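Local coordinates for protein beta-galactosidase (Trichoderma reesei, PDB 3OG2) that probably hydrolyses terminal non-reducing beta-D-galactose residues of beta-D-galactosides, as an N-glycosylated member of glycoside hydrolase family 35, at residues A251-G256 and A413-T418; F307-M312 and R448-H453; G851-S856 and L920-G925; F886-L891 and D953-V958. One frame throughout, in Å; residues are numbered along the deposited sequence. Where two conformers were deposited one is given.

Contact 1: residues A251-G256 and A413-T418. With NAG (2-acetamido-2-deoxy-beta-D-glucopyranose), chain D.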
loop_
_atom_site.group_PDB
_atom_site.type_symbol
_atom_site.label_atom_id
_atom_site.label_comp_id
_atom_site.label_asym_id
_atom_site.label_seq_id
_atom_site.Cartn_x
_atom_site.Cartn_y
_atom_site.Cartn_z
ATOM N N ALA A 251 -11.665 -4.910 18.751
ATOM C CA ALA A 251 -12.570 -6.052 18.636
ATOM C C ALA A 251 -12.068 -7.021 17.560
ATOM O O ALA A 251 -11.857 -6.661 16.404
ATOM C CB ALA A 251 -13.976 -5.574 18.295
ATOM N N TRP A 252 -11.832 -8.256 18.007
ATOM C CA TRP A 252 -11.445 -9.406 17.218
ATOM C C TRP A 252 -12.600 -10.398 17.368
ATOM O O TRP A 252 -12.693 -11.138 18.352
ATOM C CB TRP A 252 -10.146 -10.057 17.664
ATOM C CG TRP A 252 -8.924 -9.209 17.453
ATOM C CD1 TRP A 252 -8.826 -7.895 17.098
ATOM C CD2 TRP A 252 -7.587 -9.726 17.603
ATOM N NE1 TRP A 252 -7.492 -7.552 17.025
ATOM C CE2 TRP A 252 -6.710 -8.657 17.319
ATOM C CE3 TRP A 252 -7.067 -10.974 17.939
ATOM C CZ2 TRP A 252 -5.318 -8.803 17.367
ATOM C CZ3 TRP A 252 -5.691 -11.119 17.983
ATOM C CH2 TRP A 252 -4.840 -10.056 17.696
ATOM N N PRO A 253 -13.449 -10.452 16.402
ATOM C CA PRO A 253 -14.685 -11.229 16.565
ATOM C C PRO A 253 -14.453 -12.739 16.577
ATOM O O PRO A 253 -13.466 -13.246 16.041
ATOM C CB PRO A 253 -15.556 -10.893 15.359
ATOM C CG PRO A 253 -14.703 -10.124 14.449
ATOM C CD PRO A 253 -13.380 -9.779 15.110
ATOM N N ASP A 254 -15.426 -13.356 17.254
ATOM C CA ASP A 254 -15.459 -14.808 17.307
ATOM C C ASP A 254 -15.379 -15.334 15.872
ATOM O O ASP A 254 -15.899 -14.861 14.856
ATOM C CB ASP A 254 -16.666 -15.333 18.056
ATOM C CG ASP A 254 -16.630 -15.308 19.575
ATOM O OD1 ASP A 254 -15.601 -14.980 20.226
ATOM O OD2 ASP A 254 -17.656 -15.606 20.241
ATOM N N ASN A 255 -14.632 -16.405 15.741
ATOM C CA ASN A 255 -14.454 -17.096 14.488
ATOM C C ASN A 255 -13.674 -16.276 13.481
ATOM O O ASN A 255 -13.629 -16.753 12.356
ATOM C CB ASN A 255 -15.794 -17.462 13.830
ATOM C CG ASN A 255 -16.626 -18.355 14.726
ATOM O OD1 ASN A 255 -16.133 -19.216 15.457
ATOM N ND2 ASN A 255 -17.940 -18.126 14.656
ATOM N N GLY A 256 -13.041 -15.181 13.827
ATOM C CA GLY A 256 -12.254 -14.410 12.825
ATOM C C GLY A 256 -10.952 -15.089 12.444
ATOM O O GLY A 256 -10.386 -14.826 11.361
ATOM N N ALA A 413 -6.268 -20.345 23.295
ATOM C CA ALA A 413 -7.358 -21.120 22.723
ATOM C C ALA A 413 -8.491 -20.249 22.199
ATOM O O ALA A 413 -9.056 -20.520 21.142
ATOM C CB ALA A 413 -7.948 -22.069 23.785
ATOM N N ASN A 414 -8.869 -19.194 22.935
ATOM C CA ASN A 414 -9.640 -18.086 22.416
ATOM C C ASN A 414 -8.623 -17.127 21.803
ATOM O O ASN A 414 -7.909 -16.450 22.514
ATOM C CB ASN A 414 -10.437 -17.425 23.551
ATOM C CG ASN A 414 -11.133 -16.178 23.026
ATOM O OD1 ASN A 414 -11.040 -15.778 21.866
ATOM N ND2 ASN A 414 -11.814 -15.483 23.938
ATOM N N TYR A 415 -8.560 -17.083 20.478
ATOM C CA TYR A 415 -7.490 -16.390 19.784
ATOM C C TYR A 415 -7.521 -14.898 20.118
ATOM O O TYR A 415 -6.494 -14.240 19.887
ATOM C CB TYR A 415 -7.539 -16.613 18.253
ATOM C CG TYR A 415 -8.453 -15.622 17.551
ATOM C CD1 TYR A 415 -9.836 -15.795 17.517
ATOM C CD2 TYR A 415 -7.910 -14.521 16.923
ATOM C CE1 TYR A 415 -10.689 -14.924 16.899
ATOM C CE2 TYR A 415 -8.727 -13.599 16.302
ATOM C CZ TYR A 415 -10.090 -13.807 16.282
ATOM O OH TYR A 415 -10.861 -12.880 15.650
ATOM N N SER A 416 -8.653 -14.361 20.506
ATOM C CA SER A 416 -8.879 -12.941 20.821
ATOM C C SER A 416 -8.369 -12.583 22.204
ATOM O O SER A 416 -8.304 -11.400 22.568
ATOM C CB SER A 416 -10.408 -12.689 20.675
ATOM O OG SER A 416 -10.739 -11.400 21.245
ATOM N N SER A 417 -8.081 -13.590 23.026
ATOM C CA SER A 417 -7.882 -13.377 24.445
ATOM C C SER A 417 -6.758 -12.376 24.747
ATOM O O SER A 417 -5.657 -12.443 24.187
ATOM C CB SER A 417 -7.499 -14.695 25.119
ATOM O OG SER A 417 -7.293 -14.419 26.528
ATOM N N THR A 418 -7.075 -11.465 25.679
ATOM C CA THR A 418 -6.067 -10.530 26.137
ATOM C C THR A 418 -5.558 -10.948 27.506
ATOM O O THR A 418 -4.815 -10.185 28.142
ATOM C CB THR A 418 -6.666 -9.117 26.261
ATOM O OG1 THR A 418 -7.819 -9.173 27.106
ATOM C CG2 THR A 418 -7.105 -8.635 24.855
HETATM C C1 NAG D . -12.210 -14.110 23.681
HETATM C C2 NAG D . -13.607 -14.097 24.283
HETATM C C3 NAG D . -14.167 -12.684 24.268
HETATM C C4 NAG D . -13.218 -11.546 24.660
HETATM C C5 NAG D . -11.809 -11.729 24.059
HETATM C C6 NAG D . -10.746 -10.817 24.656
HETATM C C7 NAG D . -14.815 -16.224 23.824
HETATM C C8 NAG D . -15.489 -16.984 22.711
HETATM N N2 NAG D . -14.533 -14.951 23.561
HETATM O O3 NAG D . -15.436 -12.640 24.879
HETATM O O4 NAG D . -13.770 -10.363 24.137
HETATM O O5 NAG D . -11.461 -13.079 24.285
HETATM O O6 NAG D . -10.500 -11.202 26.019
HETATM O O7 NAG D . -14.931 -16.692 24.968
HETATM O O HOH W 1 -12.374 -9.032 20.809
HETATM O O HOH W 2 -12.880 -15.571 19.933
#

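Contact 2: residues F307-M312 and R448-H453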
loop_
_atom_site.group_PDB
_atom_site.type_symbol
_atom_site.label_atom_id
_atom_site.label_comp_id
_atom_site.label_asym_id
_atom_site.label_seq_id
_atom_site.Cartn_x
_atom_site.Cartn_y
_atom_site.Cartn_z
ATOM N N PHE A 307 -2.097 -13.393 13.858
ATOM C CA PHE A 307 -2.593 -13.882 12.574
ATOM C C PHE A 307 -1.496 -14.333 11.612
ATOM O O PHE A 307 -1.702 -15.278 10.837
ATOM C CB PHE A 307 -3.426 -12.790 11.865
ATOM C CG PHE A 307 -4.825 -12.634 12.438
ATOM C CD1 PHE A 307 -5.047 -11.924 13.599
ATOM C CD2 PHE A 307 -5.902 -13.220 11.712
ATOM C CE1 PHE A 307 -6.322 -11.749 14.071
ATOM C CE2 PHE A 307 -7.202 -13.063 12.223
ATOM C CZ PHE A 307 -7.403 -12.334 13.378
ATOM N N TYR A 308 -0.336 -13.687 11.608
ATOM C CA TYR A 308 0.701 -14.100 10.638
ATOM C C TYR A 308 1.314 -15.414 11.073
ATOM O O TYR A 308 1.569 -16.302 10.251
ATOM C CB TYR A 308 1.763 -13.049 10.408
ATOM C CG TYR A 308 1.250 -11.754 9.767
ATOM C CD1 TYR A 308 -0.082 -11.559 9.442
ATOM C CD2 TYR A 308 2.161 -10.741 9.492
ATOM C CE1 TYR A 308 -0.504 -10.376 8.855
ATOM C CE2 TYR A 308 1.742 -9.547 8.915
ATOM C CZ TYR A 308 0.413 -9.382 8.599
ATOM O OH TYR A 308 0.005 -8.198 8.029
ATOM N N LYS A 309 1.547 -15.599 12.381
ATOM C CA LYS A 309 2.050 -16.917 12.826
ATOM C C LYS A 309 0.980 -17.985 12.629
ATOM O O LYS A 309 1.349 -19.147 12.433
ATOM C CB LYS A 309 2.490 -16.829 14.293
ATOM C CG LYS A 309 3.741 -15.934 14.437
ATOM C CD LYS A 309 4.161 -15.750 15.889
ATOM C CE LYS A 309 5.266 -14.672 15.965
ATOM N NZ LYS A 309 5.830 -14.523 17.307
ATOM N N ASN A 310 -0.321 -17.620 12.635
ATOM C CA ASN A 310 -1.327 -18.626 12.307
ATOM C C ASN A 310 -1.225 -19.081 10.863
ATOM O O ASN A 310 -1.640 -20.210 10.535
ATOM C CB ASN A 310 -2.705 -18.012 12.579
ATOM C CG ASN A 310 -3.816 -18.999 12.384
ATOM O OD1 ASN A 310 -3.858 -20.026 13.107
ATOM N ND2 ASN A 310 -4.706 -18.713 11.432
ATOM N N ASN A 311 -0.712 -18.263 9.944
ATOM C CA ASN A 311 -0.489 -18.691 8.583
ATOM C C ASN A 311 0.771 -19.565 8.498
ATOM O O ASN A 311 0.807 -20.503 7.696
ATOM C CB ASN A 311 -0.342 -17.458 7.653
ATOM C CG ASN A 311 -1.665 -16.708 7.568
ATOM O OD1 ASN A 311 -2.745 -17.281 7.719
ATOM N ND2 ASN A 311 -1.579 -15.388 7.331
ATOM N N MET A 312 1.787 -19.239 9.317
ATOM C CA MET A 312 2.932 -20.142 9.409
ATOM C C MET A 312 2.489 -21.482 10.001
ATOM O O MET A 312 3.031 -22.525 9.627
ATOM C CB MET A 312 4.026 -19.518 10.295
ATOM C CG MET A 312 4.476 -18.161 9.660
ATOM S SD MET A 312 5.569 -17.313 10.823
ATOM C CE MET A 312 5.361 -15.592 10.252
ATOM N N ARG A 448 -2.994 -11.495 23.422
ATOM C CA ARG A 448 -2.838 -11.341 21.941
ATOM C C ARG A 448 -1.404 -11.505 21.503
ATOM O O ARG A 448 -0.857 -10.741 20.700
ATOM C CB ARG A 448 -3.448 -10.010 21.494
ATOM C CG ARG A 448 -4.960 -10.138 21.651
ATOM C CD ARG A 448 -5.704 -8.909 21.179
ATOM N NE ARG A 448 -7.136 -9.154 21.328
ATOM C CZ ARG A 448 -8.091 -8.300 20.996
ATOM N NH1 ARG A 448 -7.786 -7.123 20.466
ATOM N NH2 ARG A 448 -9.356 -8.654 21.209
ATOM N N ASP A 449 -0.799 -12.573 22.009
ATOM C CA ASP A 449 0.538 -12.997 21.562
ATOM C C ASP A 449 0.449 -14.413 21.035
ATOM O O ASP A 449 -0.452 -15.183 21.390
ATOM C CB ASP A 449 1.557 -12.862 22.698
ATOM C CG ASP A 449 2.966 -12.855 22.166
ATOM O OD1 ASP A 449 3.241 -12.792 20.925
ATOM O OD2 ASP A 449 3.930 -12.967 22.980
ATOM N N SER A 450 1.391 -14.743 20.182
ATOM C CA SER A 450 1.567 -16.124 19.682
ATOM C C SER A 450 3.063 -16.352 19.526
ATOM O O SER A 450 3.801 -15.438 19.194
ATOM C CB SER A 450 0.845 -16.255 18.348
ATOM O OG SER A 450 1.041 -17.534 17.781
ATOM N N LYS A 451 3.508 -17.578 19.793
ATOM C CA LYS A 451 4.932 -17.872 19.743
ATOM C C LYS A 451 5.176 -19.070 18.875
ATOM O O LYS A 451 4.297 -19.912 18.785
ATOM C CB LYS A 451 5.484 -18.184 21.142
ATOM C CG LYS A 451 5.375 -16.897 21.986
ATOM C CD LYS A 451 6.477 -16.728 22.992
ATOM C CE LYS A 451 6.050 -15.637 23.972
ATOM N NZ LYS A 451 6.582 -14.325 23.497
ATOM N N ILE A 452 6.362 -19.147 18.312
ATOM C CA ILE A 452 6.842 -20.350 17.664
ATOM C C ILE A 452 7.974 -20.918 18.516
ATOM O O ILE A 452 9.013 -20.307 18.726
ATOM C CB ILE A 452 7.297 -20.104 16.218
ATOM C CG1 ILE A 452 6.383 -19.062 15.565
ATOM C CG2 ILE A 452 7.394 -21.425 15.458
ATOM C CD1 ILE A 452 5.739 -19.435 14.242
ATOM N N HIS A 453 7.742 -22.135 19.045
ATOM C CA HIS A 453 8.781 -22.895 19.740
ATOM C C HIS A 453 9.377 -23.874 18.737
ATOM O O HIS A 453 8.698 -24.273 17.786
ATOM C CB HIS A 453 8.244 -23.635 20.946
ATOM C CG HIS A 453 7.536 -22.762 21.933
ATOM N ND1 HIS A 453 7.946 -21.479 22.278
ATOM C CD2 HIS A 453 6.449 -22.984 22.685
ATOM C CE1 HIS A 453 7.117 -20.968 23.201
ATOM N NE2 HIS A 453 6.187 -21.873 23.454
HETATM O O HOH W 3 5.870 -13.101 20.241
#

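Contact 3: residues G851-S856 and L920-G925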
loop_
_atom_site.group_PDB
_atom_site.type_symbol
_atom_site.label_atom_id
_atom_site.label_comp_id
_atom_site.label_asym_id
_atom_site.label_seq_id
_atom_site.Cartn_x
_atom_site.Cartn_y
_atom_site.Cartn_z
ATOM N N GLY A 851 -5.227 25.023 -17.190
ATOM C CA GLY A 851 -3.846 24.751 -16.785
ATOM C C GLY A 851 -3.385 25.663 -15.647
ATOM O O GLY A 851 -2.176 25.709 -15.388
ATOM N N PHE A 852 -4.299 26.389 -14.991
ATOM C CA PHE A 852 -3.897 27.353 -13.959
ATOM C C PHE A 852 -3.398 26.681 -12.698
ATOM O O PHE A 852 -2.801 27.372 -11.874
ATOM C CB PHE A 852 -5.023 28.305 -13.578
ATOM C CG PHE A 852 -5.422 29.277 -14.671
ATOM C CD1 PHE A 852 -4.618 29.488 -15.786
ATOM C CD2 PHE A 852 -6.625 29.958 -14.568
ATOM C CE1 PHE A 852 -5.023 30.411 -16.773
ATOM C CE2 PHE A 852 -7.005 30.907 -15.508
ATOM C CZ PHE A 852 -6.199 31.124 -16.615
ATOM N N HIS A 853 -3.557 25.380 -12.517
ATOM C CA HIS A 853 -2.957 24.615 -11.452
ATOM C C HIS A 853 -1.495 24.279 -11.685
ATOM O O HIS A 853 -0.865 23.678 -10.786
ATOM C CB HIS A 853 -3.740 23.295 -11.261
ATOM C CG HIS A 853 -3.751 22.461 -12.498
ATOM N ND1 HIS A 853 -3.123 21.245 -12.689
ATOM C CD2 HIS A 853 -4.415 22.772 -13.633
ATOM C CE1 HIS A 853 -3.416 20.847 -13.947
ATOM N NE2 HIS A 853 -4.180 21.783 -14.503
ATOM N N LEU A 854 -0.955 24.587 -12.841
ATOM C CA LEU A 854 0.408 24.198 -13.146
ATOM C C LEU A 854 1.426 25.184 -12.598
ATOM O O LEU A 854 1.054 26.324 -12.296
ATOM C CB LEU A 854 0.589 24.034 -14.675
ATOM C CG LEU A 854 -0.308 22.949 -15.290
ATOM C CD1 LEU A 854 -0.251 23.061 -16.814
ATOM C CD2 LEU A 854 0.108 21.588 -14.815
ATOM N N PRO A 855 2.672 24.757 -12.420
ATOM C CA PRO A 855 3.678 25.681 -11.858
ATOM C C PRO A 855 3.805 26.934 -12.707
ATOM O O PRO A 855 3.682 26.933 -13.942
ATOM C CB PRO A 855 4.960 24.874 -11.913
ATOM C CG PRO A 855 4.492 23.453 -11.829
ATOM C CD PRO A 855 3.180 23.385 -12.572
ATOM N N SER A 856 4.103 28.045 -12.037
ATOM C CA SER A 856 4.299 29.344 -12.705
ATOM C C SER A 856 3.079 29.774 -13.527
ATOM O O SER A 856 3.104 30.027 -14.737
ATOM C CB SER A 856 5.530 29.292 -13.621
ATOM O OG SER A 856 6.692 29.035 -12.895
ATOM N N LEU A 920 -9.715 21.165 -3.466
ATOM C CA LEU A 920 -8.698 20.368 -4.139
ATOM C C LEU A 920 -7.329 21.009 -3.831
ATOM O O LEU A 920 -7.205 22.225 -3.908
ATOM C CB LEU A 920 -8.905 20.338 -5.642
ATOM C CG LEU A 920 -10.235 19.769 -6.108
ATOM C CD1 LEU A 920 -10.418 20.037 -7.585
ATOM C CD2 LEU A 920 -10.221 18.248 -5.863
ATOM N N LEU A 921 -6.373 20.144 -3.530
ATOM C CA LEU A 921 -5.007 20.579 -3.229
ATOM C C LEU A 921 -4.100 20.234 -4.417
ATOM O O LEU A 921 -4.093 19.058 -4.818
ATOM C CB LEU A 921 -4.510 19.883 -1.950
ATOM C CG LEU A 921 -3.047 20.133 -1.615
ATOM C CD1 LEU A 921 -2.776 21.587 -1.206
ATOM C CD2 LEU A 921 -2.662 19.189 -0.462
ATOM N N TYR A 922 -3.359 21.169 -4.952
ATOM C CA TYR A 922 -2.391 20.928 -5.998
ATOM C C TYR A 922 -1.018 21.330 -5.509
ATOM O O TYR A 922 -0.863 22.344 -4.824
ATOM C CB TYR A 922 -2.758 21.739 -7.207
ATOM C CG TYR A 922 -3.857 21.152 -8.051
ATOM C CD1 TYR A 922 -3.425 20.339 -9.108
ATOM C CD2 TYR A 922 -5.218 21.362 -7.945
ATOM C CE1 TYR A 922 -4.204 19.698 -10.036
ATOM C CE2 TYR A 922 -6.043 20.686 -8.909
ATOM C CZ TYR A 922 -5.561 19.886 -9.898
ATOM O OH TYR A 922 -6.369 19.259 -10.865
ATOM N N VAL A 923 -0.055 20.514 -5.848
ATOM C CA VAL A 923 1.358 20.831 -5.568
ATOM C C VAL A 923 2.149 20.646 -6.856
ATOM O O VAL A 923 2.231 19.520 -7.355
ATOM C CB VAL A 923 1.920 19.978 -4.443
ATOM C CG1 VAL A 923 3.412 20.326 -4.280
ATOM C CG2 VAL A 923 1.111 20.203 -3.168
ATOM N N ASN A 924 2.725 21.684 -7.402
ATOM C CA ASN A 924 3.475 21.666 -8.634
ATOM C C ASN A 924 2.732 20.928 -9.728
ATOM O O ASN A 924 3.277 20.176 -10.534
ATOM C CB ASN A 924 4.868 21.039 -8.403
ATOM C CG ASN A 924 5.684 21.941 -7.486
ATOM O OD1 ASN A 924 5.584 23.171 -7.572
ATOM N ND2 ASN A 924 6.485 21.380 -6.600
ATOM N N GLY A 925 1.432 21.223 -9.757
ATOM C CA GLY A 925 0.558 20.732 -10.825
ATOM C C GLY A 925 -0.056 19.356 -10.542
ATOM O O GLY A 925 -0.990 18.973 -11.266
HETATM O O HOH W 4 0.186 23.321 -8.345
#

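Contact 4: residues F886-L891 and D953-V958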
loop_
_atom_site.group_PDB
_atom_site.type_symbol
_atom_site.label_atom_id
_atom_site.label_comp_id
_atom_site.label_asym_id
_atom_site.label_seq_id
_atom_site.Cartn_x
_atom_site.Cartn_y
_atom_site.Cartn_z
ATOM N N PHE A 886 -10.229 29.504 -7.270
ATOM C CA PHE A 886 -8.972 28.793 -7.182
ATOM C C PHE A 886 -7.897 29.770 -6.688
ATOM O O PHE A 886 -7.853 30.908 -7.155
ATOM C CB PHE A 886 -8.603 28.218 -8.567
ATOM C CG PHE A 886 -7.231 27.568 -8.550
ATOM C CD1 PHE A 886 -6.986 26.432 -7.800
ATOM C CD2 PHE A 886 -6.192 28.100 -9.309
ATOM C CE1 PHE A 886 -5.735 25.832 -7.797
ATOM C CE2 PHE A 886 -4.924 27.519 -9.283
ATOM C CZ PHE A 886 -4.676 26.361 -8.525
ATOM N N TYR A 887 -7.086 29.285 -5.784
ATOM C CA TYR A 887 -6.048 30.051 -5.124
ATOM C C TYR A 887 -4.685 29.452 -5.411
ATOM O O TYR A 887 -4.506 28.238 -5.294
ATOM C CB TYR A 887 -6.278 30.052 -3.628
ATOM C CG TYR A 887 -7.606 30.677 -3.215
ATOM C CD1 TYR A 887 -8.759 29.925 -3.049
ATOM C CD2 TYR A 887 -7.659 32.057 -3.004
ATOM C CE1 TYR A 887 -9.934 30.538 -2.680
ATOM C CE2 TYR A 887 -8.838 32.669 -2.625
ATOM C CZ TYR A 887 -9.986 31.905 -2.451
ATOM O OH TYR A 887 -11.185 32.463 -2.083
ATOM N N ALA A 888 -3.707 30.287 -5.744
ATOM C CA ALA A 888 -2.369 29.799 -6.021
ATOM C C ALA A 888 -1.336 30.639 -5.259
ATOM O O ALA A 888 -1.506 31.847 -5.113
ATOM C CB ALA A 888 -2.009 29.840 -7.506
ATOM N N ALA A 889 -0.252 29.980 -4.837
ATOM C CA ALA A 889 0.810 30.737 -4.145
ATOM C C ALA A 889 2.133 30.053 -4.374
ATOM O O ALA A 889 2.176 28.817 -4.495
ATOM C CB ALA A 889 0.527 30.888 -2.659
ATOM N N LYS A 890 3.211 30.812 -4.409
ATOM C CA LYS A 890 4.528 30.259 -4.439
ATOM C C LYS A 890 4.962 29.918 -3.008
ATOM O O LYS A 890 4.808 30.693 -2.082
ATOM C CB LYS A 890 5.502 31.311 -5.024
ATOM C CG LYS A 890 6.902 30.739 -5.210
ATOM C CD LYS A 890 7.836 31.844 -5.738
ATOM C CE LYS A 890 7.940 31.860 -7.238
ATOM N NZ LYS A 890 8.708 33.073 -7.699
ATOM N N LEU A 891 5.517 28.714 -2.856
ATOM C CA LEU A 891 6.011 28.224 -1.576
ATOM C C LEU A 891 7.473 27.884 -1.753
ATOM O O LEU A 891 7.792 26.818 -2.230
ATOM C CB LEU A 891 5.205 26.993 -1.134
ATOM C CG LEU A 891 5.730 26.219 0.086
ATOM C CD1 LEU A 891 5.788 27.056 1.338
ATOM C CD2 LEU A 891 4.869 24.941 0.260
ATOM N N ASP A 953 11.536 26.720 -5.511
ATOM C CA ASP A 953 10.193 27.254 -5.549
ATOM C C ASP A 953 9.215 26.129 -5.820
ATOM O O ASP A 953 9.447 25.235 -6.641
ATOM C CB ASP A 953 10.059 28.301 -6.665
ATOM C CG ASP A 953 10.721 29.614 -6.303
ATOM O OD1 ASP A 953 11.005 29.818 -5.091
ATOM O OD2 ASP A 953 10.962 30.448 -7.188
ATOM N N ASN A 954 8.125 26.157 -5.118
ATOM C CA ASN A 954 6.986 25.272 -5.367
ATOM C C ASN A 954 5.773 26.151 -5.636
ATOM O O ASN A 954 5.757 27.311 -5.192
ATOM C CB ASN A 954 6.723 24.419 -4.131
ATOM C CG ASN A 954 7.910 23.536 -3.828
ATOM O OD1 ASN A 954 8.040 22.454 -4.427
ATOM N ND2 ASN A 954 8.764 23.984 -2.926
ATOM N N TRP A 955 4.794 25.591 -6.320
ATOM C CA TRP A 955 3.495 26.271 -6.521
ATOM C C TRP A 955 2.455 25.422 -5.832
ATOM O O TRP A 955 2.396 24.196 -6.111
ATOM C CB TRP A 955 3.244 26.346 -8.035
ATOM C CG TRP A 955 3.991 27.609 -8.464
ATOM C CD1 TRP A 955 5.273 27.615 -8.981
ATOM C CD2 TRP A 955 3.530 28.959 -8.366
ATOM N NE1 TRP A 955 5.603 28.923 -9.223
ATOM C CE2 TRP A 955 4.571 29.763 -8.864
ATOM C CE3 TRP A 955 2.360 29.593 -7.927
ATOM C CZ2 TRP A 955 4.459 31.166 -8.930
ATOM C CZ3 TRP A 955 2.238 30.990 -7.989
ATOM C CH2 TRP A 955 3.301 31.775 -8.496
ATOM N N ILE A 956 1.675 26.020 -4.951
ATOM C CA ILE A 956 0.617 25.358 -4.204
ATOM C C ILE A 956 -0.740 25.927 -4.604
ATOM O O ILE A 956 -0.910 27.143 -4.696
ATOM C CB ILE A 956 0.804 25.506 -2.684
ATOM C CG1 ILE A 956 2.012 24.749 -2.126
ATOM C CG2 ILE A 956 -0.466 25.104 -1.949
ATOM C CD1 ILE A 956 1.983 23.263 -2.403
ATOM N N GLY A 957 -1.701 25.043 -4.851
ATOM C CA GLY A 957 -3.002 25.455 -5.327
ATOM C C GLY A 957 -4.067 24.921 -4.422
ATOM O O GLY A 957 -3.996 23.767 -3.962
ATOM N N VAL A 958 -5.095 25.723 -4.164
ATOM C CA VAL A 958 -6.251 25.277 -3.419
ATOM C C VAL A 958 -7.502 25.743 -4.182
ATOM O O VAL A 958 -7.735 26.943 -4.338
ATOM C CB VAL A 958 -6.257 25.852 -2.005
ATOM C CG1 VAL A 958 -7.513 25.415 -1.241
ATOM C CG2 VAL A 958 -5.004 25.472 -1.255
#

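Contact 1: residues A251-G256 and A413-T418
Tyr415 and Trp252 carry this meeting of a loop of the family 35 TIM-barrel region with a loop of domain 2 at a glycosylated surface. The phenol OH of Tyr415 donates to Pro253 O at 2.7 Å, with that oxygen near the plane of the ring at its edge. Pro253 O is gripped twice, because Gly256 N, closing a type II turn, reaches it from the opposite face of the carbonyl plane. One water accepts from Trp252 N and bonds Ser416 OG. Between the rings, Trp252 CE3 lies 3.5 Å from Tyr415 CE2, the planes inclined by 17° but slid apart with little overlap. A leucine in place of Tyr415 would probably cost Pro253 O its bond from the phenol and open a gap beside the indole. Asn414, whose OD1 accepts from Ser416 N in an Asx turn, carries the N-linked sugar at ND2. Helix 301-313 packs on Trp252 through Phe303 and Val306, while 413-418 connects strands 406-412 and 421-427.

Contact 2: residues F307-M312 and R448-H453
Lys309, Ile452 and Ser450 account for most of the surface buried where a helix of the family 35 catalytic region meets a strand of domain 2. Lys309 runs out from the helix extended beyond CG, its methylenes lying against Ser450 and Ile452. Lys309 CB comes 3.8 Å from Ser450 OG, and Lys309 CD lies 3.3 Å from Ser450 O. At the tip, Lys309 NZ donates to Ser450 O at 2.9 Å, tilted 27° from the carbonyl plane, and forms a salt bridge with Glu470. A water that accepts weakly from Lys309 NZ also donates to Asp449 OD1. A methionine in place of Lys309 would probably keep some of the packing but leave Ser450 O and the Glu470 carboxylate without their cationic partner.

Ile452, in one of its two conformers, brings CD1 to about 4.0 Å from both Lys309 CG and Met312 SD; the methionine crosses it at about a right angle. Ser450 turns OG anti to its backbone N (chi1 177°), and the hydroxyl is bonded to Val410 O of the adjoining strand.

The axes of 307-312 and 450-453 approach to 8.4 Å and their N-to-C directions differ by 35°, so the helix runs roughly with the strand, obliquely. Val409 of strand 406-412 touches Lys309, Ser450 and Ile452, and Met312 also packs against Gln365 and Leu369 of helix 357-370.

Contact 3: residues G851-S856 and L920-G925
His853 lays its CB over the centre of the Tyr922 ring, 3.7 Å from the centroid and 12° off the normal, a CH-pi contact. His853 CG sits between the backbone N and the carbonyl carbon (chi1 59°) and is 3.7 Å from Tyr922 CE1. The imidazole plane is turned 51° from the phenol, an oblique pair. Leu854 CG covers one imidazole face and Tyr922 OH the opposite one, both toward the rim. His853 ND1 comes closest to the tyrosine, 3.3 Å from Tyr922 CE1, and gives a weak hydrogen bond to Gly925 O at the imidazole edge. His853 NE2 makes a weak bond to Glu848 O, while Glu848 OE2 takes the Tyr922 hydroxyl.

The loop bearing the histidine leaves helix 846-850 through a Schellman motif at Gly851 and turns at once in a type I turn to Leu854. It thereby meets the end of strand 917-923, in an all-beta domain, where the chain bends into strand 926-932.

At that bend Gly925, with positive phi, has its CA 3.3 Å from His853 O in a CA-H...O contact. A water donates to His853 O and accepts from Gly925 N. Pro855 CG rests 3.7 Å from Asn924 C.

Contact 4: residues F886-L891 and D953-V958
Tyr887 and Val958 exchange two backbone hydrogen bonds between strands 883-894 and 953-962, neighbours in an antiparallel sheet of an all-beta domain, and Ala889 and Ile956 repeat the exchange further along. The straightest is Ile956 N to Ala889 O, 2.9 Å with an N-H...O angle of 178°. Further along still, Leu891 N donates to Asn954 O, and Leu891 O accepts from Asn954 N. Asn954 ND2 donates to Leu891 O too, at 3.1 Å, the oxygen lying in the plane of the Asn954 amide. Asn954 OD1 in turn is held by Asp949 N and Asn924 ND2.

Beyond the backbone, Lys890 NZ and Asp953 OD2 form a salt bridge of 3.5 Å where both residues are exposed. A bend at chi3 (-93°) brings Lys890 CE beside Asp953 OD2, while Lys890 CB lies over the six-membered ring of Trp955, 4.1 Å from its centroid. Ala888 CB meets the edge of the same indole. On the other side of the sheet Leu891 CD2 packs on Ile956 CG1, in one of the isoleucine's two conformers. Phe886 CE1 lies 3.7 Å from Gly957 CA, where a side chain would collide with the phenyl ring.

Main-chain bonds thus set the register; apolar groups pack on both faces, and the Lys890-Asp953 pair lies at an exposed end.

Overall arrangement
The four contacts fall into two clusters on opposite sides of the chain's centre. Contacts 1 and 2, with centres 13 Å apart, both join the family 35 region to domain 2, and Arg448 ties them: its NE is 2.8 Å from Ser416 O, probably a hydrogen bond, while Tyr415 CE2 packs on Phe307 CZ. Contacts 3 and 4 lie closer still, centres 7 Å apart, and both reach one antiparallel sheet in which strands 917-923 and 953-962 are neighbours; Asn924 OD1 is 2.8 Å from Trp955 N. Between the clusters, centres stand 48 to 49 Å apart. All four lie away from the galactose-binding residues, and contact 1 carries a glycan.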